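Local atomic coordinates of ThiJ/pfpI family protein (Bacillus anthracis, PDB entry 3EFE), a protein that is of unknown function but belongs to the DJ-1/PfpI family, whose members share a glutaminase-I-like alpha/beta fold. Residues Gln92-Leu95 / Glu96-Gln100; Val108-Ile111 / Cys112-Asp116. One frame throughout, in Å; residues are numbered along the deposited sequence.

Contact 1. Residues Gln92-Leu95 / Glu96-Gln100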
# COMPACT_ATOMS: atom_id res chain seq x y z
N GLN D 92 -23.05 -6.38 5.59
CA GLN D 92 -24.00 -6.12 6.68
C GLN D 92 -23.68 -6.89 7.97
O GLN D 92 -23.69 -6.32 9.05
CB GLN D 92 -25.45 -6.38 6.21
CG GLN D 92 -26.45 -5.38 6.73
CD GLN D 92 -26.21 -3.98 6.14
OE1 GLN D 92 -26.25 -2.99 6.86
NE2 GLN D 92 -25.87 -3.93 4.84
N PRO D 93 -23.36 -8.16 7.86
CA PRO D 93 -23.01 -8.81 9.11
C PRO D 93 -21.80 -8.16 9.86
O PRO D 93 -21.92 -7.88 11.04
CB PRO D 93 -22.74 -10.26 8.68
CG PRO D 93 -23.34 -10.39 7.37
CD PRO D 93 -23.24 -9.08 6.72
N ILE D 94 -20.68 -7.87 9.17
CA ILE D 94 -19.58 -7.19 9.86
C ILE D 94 -19.99 -5.82 10.35
O ILE D 94 -19.56 -5.38 11.41
CB ILE D 94 -18.21 -7.10 9.07
CG1 ILE D 94 -17.05 -7.00 10.11
CG2 ILE D 94 -18.23 -6.01 7.98
CD1 ILE D 94 -15.69 -6.86 9.61
N LEU D 95 -20.87 -5.17 9.64
CA LEU D 95 -21.24 -3.80 9.96
C LEU D 95 -22.10 -3.81 11.22
O LEU D 95 -22.09 -2.84 12.00
CB LEU D 95 -21.91 -3.18 8.74
CG LEU D 95 -21.46 -1.89 8.02
CD1 LEU D 95 -20.04 -1.43 8.20
CD2 LEU D 95 -21.81 -2.03 6.55
N GLU D 96 -22.77 -4.94 11.50
CA GLU D 96 -23.59 -5.07 12.71
C GLU D 96 -22.70 -5.29 13.89
O GLU D 96 -22.83 -4.60 14.92
CB GLU D 96 -24.67 -6.15 12.54
CG GLU D 96 -25.73 -5.68 11.44
CD GLU D 96 -26.88 -6.69 11.08
OE1 GLU D 96 -26.84 -7.90 11.50
OE2 GLU D 96 -27.80 -6.28 10.31
N ARG D 97 -21.73 -6.19 13.69
CA ARG D 97 -20.71 -6.60 14.66
C ARG D 97 -19.84 -5.47 15.05
O ARG D 97 -19.27 -5.51 16.09
CB ARG D 97 -19.77 -7.65 14.04
CG ARG D 97 -20.40 -8.95 13.54
CD ARG D 97 -20.48 -10.06 14.58
NE ARG D 97 -19.32 -10.06 15.47
CZ ARG D 97 -18.24 -10.85 15.40
NH1 ARG D 97 -18.11 -11.82 14.51
NH2 ARG D 97 -17.29 -10.66 16.29
N ILE D 98 -19.68 -4.49 14.16
CA ILE D 98 -18.80 -3.34 14.40
C ILE D 98 -19.43 -2.50 15.49
O ILE D 98 -18.73 -1.83 16.27
CB ILE D 98 -18.55 -2.47 13.09
CG1 ILE D 98 -17.49 -3.12 12.19
CG2 ILE D 98 -18.10 -1.05 13.42
CD1 ILE D 98 -17.72 -2.95 10.63
N GLY D 99 -20.76 -2.51 15.50
CA GLY D 99 -21.52 -1.77 16.48
C GLY D 99 -21.22 -2.25 17.86
O GLY D 99 -21.04 -1.42 18.75
N GLN D 100 -21.18 -3.58 18.02
CA GLN D 100 -20.89 -4.23 19.32
C GLN D 100 -19.41 -4.06 19.65
O GLN D 100 -19.07 -3.70 20.77
CB GLN D 100 -21.15 -5.76 19.29
CG GLN D 100 -22.49 -6.23 18.66
CD GLN D 100 -22.44 -7.72 18.21
OE1 GLN D 100 -23.20 -8.15 17.30
NE2 GLN D 100 -21.52 -8.50 18.83

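Contact 2. Residues Val108-Ile111 / Cys112-Asp116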
# COMPACT_ATOMS: atom_id res chain seq x y z
N VAL D 108 -11.51 0.55 16.22
CA VAL D 108 -11.87 0.36 14.81
C VAL D 108 -11.32 1.49 13.95
O VAL D 108 -11.45 2.66 14.27
CB VAL D 108 -13.40 -0.04 14.51
CG1 VAL D 108 -14.22 -0.09 15.75
CG2 VAL D 108 -14.00 0.78 13.33
N ALA D 109 -10.62 1.08 12.90
CA ALA D 109 -9.89 1.99 12.02
C ALA D 109 -10.50 1.78 10.64
O ALA D 109 -10.34 0.67 10.09
CB ALA D 109 -8.40 1.61 12.00
N ALA D 110 -11.21 2.82 10.14
CA ALA D 110 -11.95 2.84 8.84
C ALA D 110 -11.36 3.87 7.92
O ALA D 110 -11.12 4.99 8.31
CB ALA D 110 -13.42 3.20 9.05
N ILE D 111 -11.13 3.53 6.68
CA ILE D 111 -10.50 4.46 5.74
C ILE D 111 -11.43 4.45 4.52
O ILE D 111 -11.98 3.42 4.15
CB ILE D 111 -9.01 4.13 5.42
CG1 ILE D 111 -8.41 5.18 4.51
CG2 ILE D 111 -8.81 2.63 4.83
CD1 ILE D 111 -6.96 5.31 4.60
N CYS D 112 -11.69 5.64 4.01
CA CYS D 112 -12.22 5.83 2.70
C CYS D 112 -13.68 5.39 2.65
O CYS D 112 -14.44 5.80 3.48
CB CYS D 112 -11.31 5.19 1.67
SG CYS D 112 -11.76 5.61 -0.11
N GLY D 113 -14.09 4.54 1.73
CA GLY D 113 -15.50 4.12 1.69
C GLY D 113 -15.95 3.34 2.91
O GLY D 113 -17.13 3.25 3.14
N ALA D 114 -15.03 2.73 3.70
CA ALA D 114 -15.47 2.10 4.97
C ALA D 114 -16.09 3.13 5.97
O ALA D 114 -16.98 2.84 6.73
CB ALA D 114 -14.35 1.29 5.59
N THR D 115 -15.57 4.33 5.93
CA THR D 115 -16.07 5.51 6.65
C THR D 115 -17.56 5.85 6.38
O THR D 115 -18.34 6.09 7.33
CB THR D 115 -15.15 6.63 6.16
OG1 THR D 115 -14.09 6.82 7.10
CG2 THR D 115 -15.80 7.76 5.87
N ASP D 116 -17.93 5.82 5.11
CA ASP D 116 -19.33 5.85 4.69
C ASP D 116 -20.15 4.61 5.12
O ASP D 116 -21.31 4.78 5.51
CB ASP D 116 -19.41 6.10 3.19
CG ASP D 116 -19.01 7.54 2.83
OD1 ASP D 116 -18.94 8.35 3.79
OD2 ASP D 116 -18.82 7.88 1.64

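Contact 1. Residues Gln92-Leu95 / Glu96-Gln100
Ile98 lies against two residues of the preceding helical turn, Ile94 and Leu95, and its CD1 does most of the touching. That methyl meets Leu95 CD1 at 3.7 Å and Ile94 CG2 at 4.1 Å. The Leu95 and Ile98 side chains run alongside each other in the same direction, whereas Ile94 slants across. Chi1 (-80°) sets Ile98 CG1 beside its backbone N, and chi2 (145°) then carries CD1 back along the helix, to 3.1 Å from Ile94 O. On the other face Glu96, stretched out beyond CG, comes near Gln92: Glu96 OE2 stands 3.9 Å from Gln92 CG, the carboxylate and amide planes 70° apart. Arg97 N donates to Pro93 O (3.1 Å) in the carbonyl plane with an almost straight N-H, and Glu96 N bonds Gln92 O at 3.0 Å; Ile98 N to Ile94 O is a weak bond. Arg97 has its CG 3.1 Å from Pro93 O, then bends so that its guanidinium bonds Cys70 O and, weakly, Leu67 O. Chemically the turn is amphipathic: Ile94, Leu95 and Ile98 make a buried hydrocarbon side, Ile98 also touching Leu78 and Leu80, while the exposed carboxylate of Glu96 can be solvated.

Contact 2. Residues Val108-Ile111 / Cys112-Asp116
Ala110 meets the start of the following helix with its methyl; Val108 and Ala109, earlier in the same strand, are tied into the sheet. Val108 pairs through its backbone with Asn160 and Val162, and Ala109 with Leu78 and Leu80, so the strand is held from two neighbours. Ala110, its backbone also bonded to Val162, points its CB toward the helix, where it meets Ala114 CB at 4.1 Å and Thr115 N at 4.0 Å. Thr115 OG1 comes no nearer than 3.7 Å to Ala110 O, and this buried hydroxyl has no hydrogen-bond partner in the model. At Ile111 the carbonyl takes over: Ala114 N donates to Ile111 O at 3.2 Å, from above the carbonyl plane, 39° out of it. Swung away from its own N (chi1 -177°), Ile111 CG1 lies beside the carbonyl carbon and therefore next to Cys112, 4.1 Å from Cys112 CB. Cys112, with positive phi (71°), sits at the sharp strand-to-helix turn known in this family as the nucleophile elbow; a cysteine there is consistent with the reactive position of DJ-1 relatives, though no activity is established here. Most of the junction is buried, though Cys112 and Gly113 stay partly exposed: strands 77-80 and 161-164 flank strand 107-111, Phe172 of helix 169-179 packs on Ala109 and Ile111, and Leu80 touches both Ala110 and Ala114.

Overall arrangement
From strand 77-80 the chain runs through residues 81-91 into helix 92-104, which carries contact 1. It then returns to the sheet in strand 107-111, completing a beta-alpha-beta unit, and turns at once into helix 113-119 through contact 2. Each contact spans one continuous stretch and closes only a local turn; they follow in series, neither nesting nor crossing. The centres of contact 1 and contact 2 are about 13 Å apart. The nearest atoms of contact 1 and contact 2 are about 4 Å apart, without touching. Leu80 of strand 77-80 is a neighbour of both, and helix 113-119, begun in contact 2, lays Ala117 and Leu118 on Leu95 of contact 1.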